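Local coordinates for protein decapping nuclease RAI1 (Scheffersomyces stipitis, PDB 5ULJ) that removes NAD caps from the 5' ends of RNAs by hydrolysis, using a divalent metal cation, and also binds and stimulates the exoribonuclease RAT1, at residues A[110-115]-A[229-234]; A[116-121]-A[143-148]; A[217-222]-A[284-289]. All coordinates share one frame; numbering follows the deposited sequence.

Interaction 1: A[110-115]-A[229-234]; sequences DIITYR and KMLLAG. With 0WD ([[(2R,3S,4R,5R)-5-(3-aminocarbonyl-4H-pyridin-1-yl)-3,4-bis(oxidanyl)oxolan-2-yl]methoxy-oxidanyl-phosphoryl] [(2R,3S,4R,5R)-5-(6-aminopurin-9-yl)-4-oxidanyl-3-phosphonooxy-oxolan-2-yl]methyl hydrogen phosphate), chain F.
R115 leaves the main chain with CG opposite its own N (chi1 -177°) and then bends at chi2 and chi3. This turns one guanidinium face to G234 CA and brings NE and NH2 to the two central phosphates of 0WD. Strands 111-114 and 229-234 run parallel in the core of the PD-(D/E)XK nuclease fold. Their backbone bonds alternate in direction: L231 N gives to I111 O (2.7 Å), T113 N to L231 O, and A233 N to T113 O. R115 N closes the ladder on A233 O at 2.8 Å. At the far end K229 O accepts from both D110 N and I111 N. K229 N gives to the anti lone pair of D110 OD2 (2.8 Å), while D110 OD1 forms a salt bridge with R353. On one face I111 lies beside M230 and T113 beside L232, with T113 CG2 3.6 Å from L232 CD2. On the other, I112 lies beside L231, and Y114 CD1 rests on A233 CB. Y114 and R115 belong to the substrate site. R115 NH1 is held by Q282 O. R115 NE bonds 0WD O2A at 2.9 Å, and NH2 bonds 0WD O1N at 3.0 Å.

Interaction 2: A[116-121]-A[143-148]; sequences GLMTKL and LFINSD. With 0WD ([[(2R,3S,4R,5R)-5-(3-aminocarbonyl-4H-pyridin-1-yl)-3,4-bis(oxidanyl)oxolan-2-yl]methoxy-oxidanyl-phosphoryl] [(2R,3S,4R,5R)-5-(6-aminopurin-9-yl)-4-oxidanyl-3-phosphonooxy-oxolan-2-yl]methyl hydrogen phosphate), chain F.
The helix segment 116-121, with L117 and M118 on its contacting side, runs at 81° to strand 143-147, which presents I145, N146 and S147, and the two axes come no closer than 9.3 Å. It is a helix packed across a strand in the PD-(D/E)XK nuclease fold. No hydrogen bond joins the two segments, so the contact rests on side-chain packing. L117 does most of the work. Its CB points to the strand. L117 CD1 lies on the backbone from I145 to S147, 3.6 Å from N146 CA and close to I145 O. L117 CD2 meets the S147 side chain, 3.9 Å from S147 CB. The methyls cover S147 N, which is buried here and has no hydrogen-bond partner in the model. N146 sets its CB away from the helix, yet OD1 swings back to 4.0 Å from L117 CD1. Its amide is fixed elsewhere, with ND2 bonded to S85 O. M118 makes the second apolar contact. Its chain bends at chi2 (-58°) and again at chi3, which carries the methyl back to the strand. There M118 CE meets I145 CG2 at 4.0 Å, and the two side chains cross at about a right angle. M118 also touches T113, Y340 and I344, so strand 111-114 and helix 333-350 help to enclose it. L117 packs on L134 of strand 132-139 as well. The start of the helix faces the ligand. Its N-terminal end would probably help to stabilise the negative charge of the phosphates. G116, part of the substrate site, has no side chain, and its CA lies 4.0 Å from 0WD O3P. G116 N donates a hydrogen bond to 0WD O2N, 2.9 Å long with an angle of 154° at the hydrogen.

Interaction 3: A[217-222]-A[284-289]; sequences YISVIK and FLMGIR
The apolar part of this contact centres on the tip of M286, which reaches from the end of helix 266-286 to S219 and I221 on strand 217-222. M286 holds CG nearly opposite its backbone N (chi1 -155°), bends at chi2, and then runs straight on. This carries CE over to the strand. There the methyl lies 3.7 Å from I221 CG2 and 3.7 Å from S219 CB. I221 and M286 cross obliquely, and M286 SD passes 3.8 Å from I221 CD1. The CB atoms of S219 and I221 both point to the helix end, as expected for residues two apart on a strand.

A second group of contacts sets methyls against carbonyl oxygens. M286 CE stands 3.1 Å from S219 O, a close approach for a methyl. That oxygen also accepts the backbone hydrogen bond of G234 N on strand 228-239. In the other direction, I221 CD1 lies 3.4 Å from L285 O and 3.7 Å from M286 O. I221 places CG1 between its N and its carbonyl carbon (chi1 62°), and CD1 extends from there to the last turn of the helix.

Hydrogen bonds play no part across the two segments. The hydroxyl of S219 bonds E28 OE1 instead. Within 284-289, a Schellman motif ends the helix. G287 is its C-prime residue, with a positive phi of 83°, and G287 N makes a weak bond to F284 O.

The contact thus seats the end of helix 266-286 on strand 216-225 in the PD-(D/E)XK nuclease fold. Strands 27-34 and 228-239 flank that strand on either side. Helix 115-123 also meets the helix end, where M286 touches the substrate-binding R115.

In the fold
All three contacts are buried, but their chemistry differs. Interaction 1 is a strand pair held by backbone hydrogen bonds, covering about three times the area of either other. Interactions 2 and 3 join a helix to a strand without hydrogen bonds, by methyl groups set on side chains and backbone. They sit beside the central pair: strand 142-147 neighbours 111-114, and strand 216-225 neighbours 228-239. T113 OG1 bonds I145 O between interactions 1 and 2, while L232 O and I221 N link 1 and 3. Interactions 2 and 3 meet where L285 CD1 packs on the M118 and T119 backbone. Interactions 1 and 2 hydrogen-bond 0WD; in interaction 3, I218 touches it and M286 packs on R115.

Interaction 1: A[110-115]-A[229-234]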
loop_
_atom_site.group_PDB
_atom_site.type_symbol
_atom_site.label_atom_id
_atom_site.label_comp_id
_atom_site.label_asym_id
_atom_site.label_seq_id
_atom_site.Cartn_x
_atom_site.Cartn_y
_atom_site.Cartn_z
ATOM N N ASP A 110 6.048 17.438 4.672
ATOM C CA ASP A 110 7.044 17.681 3.636
ATOM C C ASP A 110 6.771 16.837 2.397
ATOM O O ASP A 110 7.095 17.236 1.278
ATOM C CB ASP A 110 8.452 17.389 4.158
ATOM C CG ASP A 110 8.765 18.132 5.439
ATOM O OD1 ASP A 110 8.926 19.368 5.383
ATOM O OD2 ASP A 110 8.862 17.477 6.499
ATOM N N ILE A 111 6.180 15.664 2.605
ATOM C CA ILE A 111 5.955 14.706 1.525
ATOM C C ILE A 111 4.516 14.198 1.500
ATOM O O ILE A 111 3.949 13.860 2.538
ATOM C CB ILE A 111 6.906 13.493 1.646
ATOM C CG1 ILE A 111 8.366 13.947 1.660
ATOM C CG2 ILE A 111 6.669 12.505 0.512
ATOM C CD1 ILE A 111 9.351 12.811 1.839
ATOM N N ILE A 112 3.935 14.147 0.305
ATOM C CA ILE A 112 2.600 13.592 0.106
ATOM C C ILE A 112 2.653 12.476 -0.934
ATOM O O ILE A 112 3.009 12.714 -2.088
ATOM C CB ILE A 112 1.599 14.671 -0.347
ATOM C CG1 ILE A 112 1.458 15.750 0.729
ATOM C CG2 ILE A 112 0.248 14.048 -0.669
ATOM C CD1 ILE A 112 0.657 16.955 0.288
ATOM N N THR A 113 2.301 11.259 -0.527
ATOM C CA THR A 113 2.404 10.109 -1.420
ATOM C C THR A 113 1.566 8.919 -0.953
ATOM O O THR A 113 0.825 9.012 0.026
ATOM C CB THR A 113 3.873 9.656 -1.568
ATOM O OG1 THR A 113 3.959 8.585 -2.516
ATOM C CG2 THR A 113 4.431 9.199 -0.230
ATOM N N TYR A 114 1.688 7.807 -1.671
ATOM C CA TYR A 114 0.992 6.573 -1.321
ATOM C C TYR A 114 1.868 5.663 -0.467
ATOM O O TYR A 114 3.091 5.654 -0.605
ATOM C CB TYR A 114 0.552 5.822 -2.578
ATOM C CG TYR A 114 -0.542 6.501 -3.365
ATOM C CD1 TYR A 114 -1.869 6.404 -2.972
ATOM C CD2 TYR A 114 -0.248 7.229 -4.511
ATOM C CE1 TYR A 114 -2.876 7.020 -3.693
ATOM C CE2 TYR A 114 -1.246 7.848 -5.239
ATOM C CZ TYR A 114 -2.558 7.739 -4.825
ATOM O OH TYR A 114 -3.554 8.354 -5.548
ATOM N N ARG A 115 1.228 4.892 0.408
ATOM C CA ARG A 115 1.925 3.952 1.278
ATOM C C ARG A 115 2.712 2.918 0.478
ATOM O O ARG A 115 3.869 2.633 0.789
ATOM C CB ARG A 115 0.920 3.251 2.203
ATOM C CG ARG A 115 1.528 2.293 3.226
ATOM C CD ARG A 115 1.577 0.855 2.714
ATOM N NE ARG A 115 0.324 0.449 2.081
ATOM C CZ ARG A 115 -0.720 -0.047 2.737
ATOM N NH1 ARG A 115 -0.668 -0.201 4.053
ATOM N NH2 ARG A 115 -1.816 -0.393 2.076
ATOM N N LYS A 229 8.342 15.050 7.763
ATOM C CA LYS A 229 6.921 14.882 8.035
ATOM C C LYS A 229 6.236 14.444 6.746
ATOM O O LYS A 229 6.448 15.040 5.690
ATOM C CB LYS A 229 6.304 16.175 8.572
ATOM C CG LYS A 229 7.017 16.740 9.794
ATOM C CD LYS A 229 6.361 18.025 10.278
ATOM C CE LYS A 229 4.979 17.758 10.853
ATOM N NZ LYS A 229 4.304 19.009 11.299
ATOM N N MET A 230 5.425 13.394 6.825
ATOM C CA MET A 230 4.882 12.784 5.618
ATOM C C MET A 230 3.387 12.506 5.696
ATOM O O MET A 230 2.835 12.265 6.771
ATOM C CB MET A 230 5.622 11.477 5.312
ATOM C CG MET A 230 7.132 11.622 5.182
ATOM S SD MET A 230 7.975 10.041 4.972
ATOM C CE MET A 230 7.453 9.601 3.315
ATOM N N LEU A 231 2.740 12.544 4.537
ATOM C CA LEU A 231 1.352 12.127 4.407
ATOM C C LEU A 231 1.293 10.855 3.573
ATOM O O LEU A 231 1.714 10.846 2.417
ATOM C CB LEU A 231 0.508 13.227 3.763
ATOM C CG LEU A 231 -1.000 13.130 3.991
ATOM C CD1 LEU A 231 -1.322 13.408 5.447
ATOM C CD2 LEU A 231 -1.755 14.083 3.078
ATOM N N LEU A 232 0.783 9.779 4.164
ATOM C CA LEU A 232 0.675 8.506 3.459
ATOM C C LEU A 232 -0.777 8.086 3.277
ATOM O O LEU A 232 -1.552 8.077 4.230
ATOM C CB LEU A 232 1.432 7.403 4.205
ATOM C CG LEU A 232 2.951 7.507 4.353
ATOM C CD1 LEU A 232 3.516 6.191 4.869
ATOM C CD2 LEU A 232 3.601 7.894 3.039
ATOM N N ALA A 233 -1.136 7.736 2.047
ATOM C CA ALA A 233 -2.439 7.146 1.769
ATOM C C ALA A 233 -2.274 5.649 1.538
ATOM O O ALA A 233 -1.496 5.232 0.681
ATOM C CB ALA A 233 -3.088 7.810 0.565
ATOM N N GLY A 234 -2.999 4.842 2.305
ATOM C CA GLY A 234 -2.871 3.399 2.207
ATOM C C GLY A 234 -4.171 2.643 2.403
ATOM O O GLY A 234 -4.986 2.993 3.257
HETATM C C1M 0WD F . -4.209 2.519 -5.806
HETATM C C2M 0WD F . -3.202 1.426 -5.581
HETATM O O2M 0WD F . -2.771 0.869 -6.832
HETATM C C3M 0WD F . -4.119 0.481 -4.869
HETATM O O3M 0WD F . -5.137 0.091 -5.793
HETATM O O4M 0WD F . -4.614 2.763 -4.443
HETATM C C4M 0WD F . -4.730 1.435 -3.837
HETATM C C5M 0WD F . -3.999 1.397 -2.486
HETATM O O5M 0WD F . -2.713 2.019 -2.543
HETATM P PN 0WD F . -1.530 1.423 -1.624
HETATM O O1N 0WD F . -2.378 1.088 -0.459
HETATM O O2N 0WD F . -0.574 2.551 -1.661
HETATM O O3P 0WD F . -1.044 0.102 -2.402
HETATM P PA 0WD F . -0.405 -1.222 -1.768
HETATM O O1A 0WD F . 0.479 -1.843 -2.777
HETATM O O2A 0WD F . 0.128 -0.911 -0.424
HETATM O O5B 0WD F . -1.710 -2.153 -1.598
HETATM C C5B 0WD F . -1.911 -3.267 -2.471
HETATM C C4B 0WD F . -3.409 -3.455 -2.733
HETATM C C3B 0WD F . -3.776 -4.912 -2.830
HETATM O O3B 0WD F . -3.666 -5.571 -1.554
HETATM P "P2'" 0WD F . -2.430 -6.517 -1.224
HETATM O OP2 0WD F . -3.055 -7.501 -0.311
HETATM O OP1 0WD F . -2.047 -7.062 -2.533
HETATM O OP3 0WD F . -1.458 -5.619 -0.582
HETATM O O4B 0WD F . -3.782 -3.004 -4.055
HETATM C C1B 0WD F . -5.009 -3.740 -4.368
HETATM C C2B 0WD F . -5.210 -4.681 -3.185
HETATM O O2B 0WD F . -5.840 -3.968 -2.115
#

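Interaction 2: A[116-121]-A[143-148]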
loop_
_atom_site.group_PDB
_atom_site.type_symbol
_atom_site.label_atom_id
_atom_site.label_comp_id
_atom_site.label_asym_id
_atom_site.label_seq_id
_atom_site.Cartn_x
_atom_site.Cartn_y
_atom_site.Cartn_z
ATOM N N GLY A 116 2.074 2.358 -0.546
ATOM C CA GLY A 116 2.665 1.295 -1.339
ATOM C C GLY A 116 3.963 1.686 -2.015
ATOM O O GLY A 116 4.855 0.858 -2.197
ATOM N N LEU A 117 4.071 2.956 -2.388
ATOM C CA LEU A 117 5.280 3.461 -3.024
ATOM C C LEU A 117 6.431 3.518 -2.025
ATOM O O LEU A 117 7.578 3.230 -2.366
ATOM C CB LEU A 117 5.025 4.842 -3.627
ATOM C CG LEU A 117 3.874 4.895 -4.632
ATOM C CD1 LEU A 117 3.659 6.314 -5.121
ATOM C CD2 LEU A 117 4.130 3.953 -5.800
ATOM N N MET A 118 6.118 3.883 -0.786
ATOM C CA MET A 118 7.130 3.942 0.260
ATOM C C MET A 118 7.530 2.538 0.700
ATOM O O MET A 118 8.667 2.308 1.114
ATOM C CB MET A 118 6.628 4.759 1.451
ATOM C CG MET A 118 6.324 6.220 1.126
ATOM S SD MET A 118 7.730 7.131 0.444
ATOM C CE MET A 118 7.337 7.137 -1.306
ATOM N N THR A 119 6.591 1.600 0.601
ATOM C CA THR A 119 6.871 0.200 0.898
ATOM C C THR A 119 7.916 -0.338 -0.076
ATOM O O THR A 119 8.795 -1.113 0.303
ATOM C CB THR A 119 5.595 -0.664 0.825
ATOM O OG1 THR A 119 4.658 -0.221 1.814
ATOM C CG2 THR A 119 5.920 -2.129 1.075
ATOM N N LYS A 120 7.818 0.090 -1.332
ATOM C CA LYS A 120 8.783 -0.299 -2.355
ATOM C C LYS A 120 10.197 0.132 -1.978
ATOM O O LYS A 120 11.149 -0.634 -2.126
ATOM C CB LYS A 120 8.398 0.295 -3.711
ATOM C CG LYS A 120 7.201 -0.376 -4.361
ATOM C CD LYS A 120 7.473 -1.853 -4.593
ATOM C CE LYS A 120 6.287 -2.543 -5.245
ATOM N NZ LYS A 120 6.506 -4.011 -5.369
ATOM N N LEU A 121 10.325 1.360 -1.486
ATOM C CA LEU A 121 11.617 1.887 -1.061
ATOM C C LEU A 121 12.123 1.167 0.186
ATOM O O LEU A 121 13.303 0.834 0.288
ATOM C CB LEU A 121 11.521 3.390 -0.794
ATOM C CG LEU A 121 11.270 4.291 -2.004
ATOM C CD1 LEU A 121 11.128 5.743 -1.571
ATOM C CD2 LEU A 121 12.388 4.139 -3.023
ATOM N N LEU A 143 6.722 18.054 -1.356
ATOM C CA LEU A 143 7.075 17.066 -2.369
ATOM C C LEU A 143 5.931 16.086 -2.597
ATOM O O LEU A 143 5.418 15.484 -1.654
ATOM C CB LEU A 143 8.341 16.302 -1.972
ATOM C CG LEU A 143 9.657 17.081 -1.934
ATOM C CD1 LEU A 143 10.840 16.126 -1.843
ATOM C CD2 LEU A 143 9.784 17.985 -3.151
ATOM N N PHE A 144 5.536 15.934 -3.854
ATOM C CA PHE A 144 4.507 14.973 -4.226
ATOM C C PHE A 144 5.157 13.804 -4.956
ATOM O O PHE A 144 5.942 14.004 -5.881
ATOM C CB PHE A 144 3.433 15.636 -5.092
ATOM C CG PHE A 144 2.665 16.717 -4.381
ATOM C CD1 PHE A 144 3.213 17.980 -4.207
ATOM C CD2 PHE A 144 1.396 16.470 -3.883
ATOM C CE1 PHE A 144 2.509 18.972 -3.549
ATOM C CE2 PHE A 144 0.687 17.459 -3.226
ATOM C CZ PHE A 144 1.244 18.711 -3.059
ATOM N N ILE A 145 4.843 12.586 -4.526
ATOM C CA ILE A 145 5.493 11.402 -5.075
ATOM C C ILE A 145 4.488 10.387 -5.604
ATOM O O ILE A 145 3.564 9.980 -4.900
ATOM C CB ILE A 145 6.391 10.722 -4.022
ATOM C CG1 ILE A 145 7.459 11.699 -3.523
ATOM C CG2 ILE A 145 7.035 9.468 -4.595
ATOM C CD1 ILE A 145 8.394 11.112 -2.485
ATOM N N ASN A 146 4.676 9.981 -6.855
ATOM C CA ASN A 146 3.804 9.002 -7.485
ATOM C C ASN A 146 4.582 8.115 -8.446
ATOM O O ASN A 146 5.646 8.498 -8.931
ATOM C CB ASN A 146 2.659 9.701 -8.224
ATOM C CG ASN A 146 1.567 8.739 -8.656
ATOM O OD1 ASN A 146 1.342 7.712 -8.018
ATOM N ND2 ASN A 146 0.887 9.066 -9.750
ATOM N N SER A 147 4.061 6.922 -8.708
ATOM C CA SER A 147 4.610 6.080 -9.759
ATOM C C SER A 147 4.258 6.696 -11.109
ATOM O O SER A 147 3.349 7.521 -11.198
ATOM C CB SER A 147 4.075 4.650 -9.653
ATOM O OG SER A 147 2.659 4.630 -9.697
ATOM N N ASP A 148 4.978 6.305 -12.154
ATOM C CA ASP A 148 4.726 6.852 -13.482
ATOM C C ASP A 148 3.752 5.970 -14.259
ATOM O O ASP A 148 4.020 4.790 -14.486
ATOM C CB ASP A 148 6.035 7.009 -14.258
ATOM C CG ASP A 148 5.845 7.731 -15.576
ATOM O OD1 ASP A 148 5.688 8.970 -15.557
ATOM O OD2 ASP A 148 5.852 7.061 -16.629
HETATM C C1M 0WD F . -4.209 2.519 -5.806
HETATM C C2M 0WD F . -3.202 1.426 -5.581
HETATM O O2M 0WD F . -2.771 0.869 -6.832
HETATM C C3M 0WD F . -4.119 0.481 -4.869
HETATM O O3M 0WD F . -5.137 0.091 -5.793
HETATM O O4M 0WD F . -4.614 2.763 -4.443
HETATM C C4M 0WD F . -4.730 1.435 -3.837
HETATM C C5M 0WD F . -3.999 1.397 -2.486
HETATM O O5M 0WD F . -2.713 2.019 -2.543
HETATM P PN 0WD F . -1.530 1.423 -1.624
HETATM O O1N 0WD F . -2.378 1.088 -0.459
HETATM O O2N 0WD F . -0.574 2.551 -1.661
HETATM O O3P 0WD F . -1.044 0.102 -2.402
HETATM P PA 0WD F . -0.405 -1.222 -1.768
HETATM O O1A 0WD F . 0.479 -1.843 -2.777
HETATM O O2A 0WD F . 0.128 -0.911 -0.424
HETATM O O5B 0WD F . -1.710 -2.153 -1.598
HETATM C C5B 0WD F . -1.911 -3.267 -2.471
HETATM C C4B 0WD F . -3.409 -3.455 -2.733
HETATM C C3B 0WD F . -3.776 -4.912 -2.830
HETATM O O3B 0WD F . -3.666 -5.571 -1.554
HETATM P "P2'" 0WD F . -2.430 -6.517 -1.224
HETATM O OP2 0WD F . -3.055 -7.501 -0.311
HETATM O OP1 0WD F . -2.047 -7.062 -2.533
HETATM O OP3 0WD F . -1.458 -5.619 -0.582
HETATM O O4B 0WD F . -3.782 -3.004 -4.055
HETATM C C1B 0WD F . -5.009 -3.740 -4.368
HETATM C C2B 0WD F . -5.210 -4.681 -3.185
HETATM O O2B 0WD F . -5.840 -3.968 -2.115
#

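Interaction 3: A[217-222]-A[284-289]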
loop_
_atom_site.group_PDB
_atom_site.type_symbol
_atom_site.label_atom_id
_atom_site.label_comp_id
_atom_site.label_asym_id
_atom_site.label_seq_id
_atom_site.Cartn_x
_atom_site.Cartn_y
_atom_site.Cartn_z
ATOM N N TYR A 217 -10.836 0.787 0.882
ATOM C CA TYR A 217 -10.912 1.747 1.977
ATOM C C TYR A 217 -9.540 2.367 2.201
ATOM O O TYR A 217 -8.614 1.694 2.654
ATOM C CB TYR A 217 -11.417 1.075 3.257
ATOM C CG TYR A 217 -11.498 1.997 4.454
ATOM C CD1 TYR A 217 -12.622 2.784 4.675
ATOM C CD2 TYR A 217 -10.456 2.075 5.369
ATOM C CE1 TYR A 217 -12.702 3.626 5.771
ATOM C CE2 TYR A 217 -10.526 2.913 6.466
ATOM C CZ TYR A 217 -11.651 3.686 6.662
ATOM O OH TYR A 217 -11.722 4.520 7.755
ATOM N N ILE A 218 -9.413 3.649 1.881
ATOM C CA ILE A 218 -8.122 4.321 1.960
ATOM C C ILE A 218 -8.005 5.206 3.192
ATOM O O ILE A 218 -8.705 6.209 3.320
ATOM C CB ILE A 218 -7.858 5.188 0.716
ATOM C CG1 ILE A 218 -8.060 4.370 -0.563
ATOM C CG2 ILE A 218 -6.453 5.779 0.773
ATOM C CD1 ILE A 218 -7.126 3.189 -0.689
ATOM N N SER A 219 -7.113 4.823 4.098
ATOM C CA SER A 219 -6.769 5.668 5.232
ATOM C C SER A 219 -5.666 6.633 4.818
ATOM O O SER A 219 -4.773 6.271 4.052
ATOM C CB SER A 219 -6.323 4.819 6.425
ATOM O OG SER A 219 -5.862 5.632 7.490
ATOM N N VAL A 220 -5.739 7.867 5.301
ATOM C CA VAL A 220 -4.681 8.835 5.046
ATOM C C VAL A 220 -4.115 9.321 6.372
ATOM O O VAL A 220 -4.829 9.906 7.187
ATOM C CB VAL A 220 -5.176 10.033 4.222
ATOM C CG1 VAL A 220 -4.022 10.982 3.942
ATOM C CG2 VAL A 220 -5.801 9.556 2.921
ATOM N N ILE A 221 -2.829 9.069 6.584
ATOM C CA ILE A 221 -2.211 9.327 7.876
ATOM C C ILE A 221 -1.144 10.413 7.826
ATOM O O ILE A 221 -0.474 10.603 6.810
ATOM C CB ILE A 221 -1.570 8.045 8.447
ATOM C CG1 ILE A 221 -0.453 7.550 7.524
ATOM C CG2 ILE A 221 -2.620 6.964 8.630
ATOM C CD1 ILE A 221 0.341 6.394 8.087
ATOM N N LYS A 222 -1.007 11.133 8.934
ATOM C CA LYS A 222 0.146 11.995 9.145
ATOM C C LYS A 222 1.185 11.214 9.932
ATOM O O LYS A 222 0.900 10.698 11.012
ATOM C CB LYS A 222 -0.235 13.277 9.887
ATOM C CG LYS A 222 -0.239 14.522 9.017
ATOM C CD LYS A 222 -0.022 15.777 9.850
ATOM C CE LYS A 222 1.369 15.787 10.469
ATOM N NZ LYS A 222 1.634 17.029 11.248
ATOM N N PHE A 284 3.742 -1.520 8.964
ATOM C CA PHE A 284 4.523 -0.657 9.847
ATOM C C PHE A 284 4.447 0.808 9.429
ATOM O O PHE A 284 4.275 1.691 10.270
ATOM C CB PHE A 284 5.984 -1.113 9.887
ATOM C CG PHE A 284 6.854 -0.271 10.774
ATOM C CD1 PHE A 284 6.844 -0.451 12.147
ATOM C CD2 PHE A 284 7.680 0.701 10.236
ATOM C CE1 PHE A 284 7.643 0.323 12.967
ATOM C CE2 PHE A 284 8.479 1.479 11.049
ATOM C CZ PHE A 284 8.461 1.289 12.417
ATOM N N LEU A 285 4.575 1.063 8.131
ATOM C CA LEU A 285 4.500 2.424 7.607
ATOM C C LEU A 285 3.131 3.044 7.862
ATOM O O LEU A 285 3.006 4.258 8.020
ATOM C CB LEU A 285 4.800 2.441 6.107
ATOM C CG LEU A 285 6.240 2.185 5.663
ATOM C CD1 LEU A 285 6.316 2.108 4.148
ATOM C CD2 LEU A 285 7.165 3.270 6.190
ATOM N N MET A 286 2.109 2.197 7.909
ATOM C CA MET A 286 0.733 2.660 8.003
ATOM C C MET A 286 0.234 2.704 9.446
ATOM O O MET A 286 -0.815 3.281 9.733
ATOM C CB MET A 286 -0.174 1.760 7.162
ATOM C CG MET A 286 -1.446 2.435 6.708
ATOM S SD MET A 286 -1.090 3.825 5.620
ATOM C CE MET A 286 -2.656 4.684 5.685
ATOM N N GLY A 287 0.991 2.095 10.352
ATOM C CA GLY A 287 0.599 2.036 11.747
ATOM C C GLY A 287 -0.376 0.908 12.027
ATOM O O GLY A 287 -1.033 0.886 13.069
ATOM N N ILE A 288 -0.475 -0.031 11.090
ATOM C CA ILE A 288 -1.325 -1.204 11.263
ATOM C C ILE A 288 -0.654 -2.194 12.210
ATOM O O ILE A 288 0.486 -2.597 11.985
ATOM C CB ILE A 288 -1.619 -1.897 9.917
ATOM C CG1 ILE A 288 -2.087 -0.876 8.874
ATOM C CG2 ILE A 288 -2.634 -3.017 10.100
ATOM C CD1 ILE A 288 -3.331 -0.112 9.264
ATOM N N ARG A 289 -1.362 -2.588 13.264
ATOM C CA ARG A 289 -0.768 -3.404 14.322
ATOM C C ARG A 289 -1.113 -4.888 14.218
ATOM O O ARG A 289 -0.531 -5.711 14.925
ATOM C CB ARG A 289 -1.199 -2.882 15.694
ATOM C CG ARG A 289 -0.836 -1.429 15.955
ATOM C CD ARG A 289 -1.134 -1.043 17.395
ATOM N NE ARG A 289 -1.074 0.400 17.602
ATOM C CZ ARG A 289 -1.274 0.994 18.775
ATOM N NH1 ARG A 289 -1.546 0.269 19.851
ATOM N NH2 ARG A 289 -1.201 2.315 18.872
#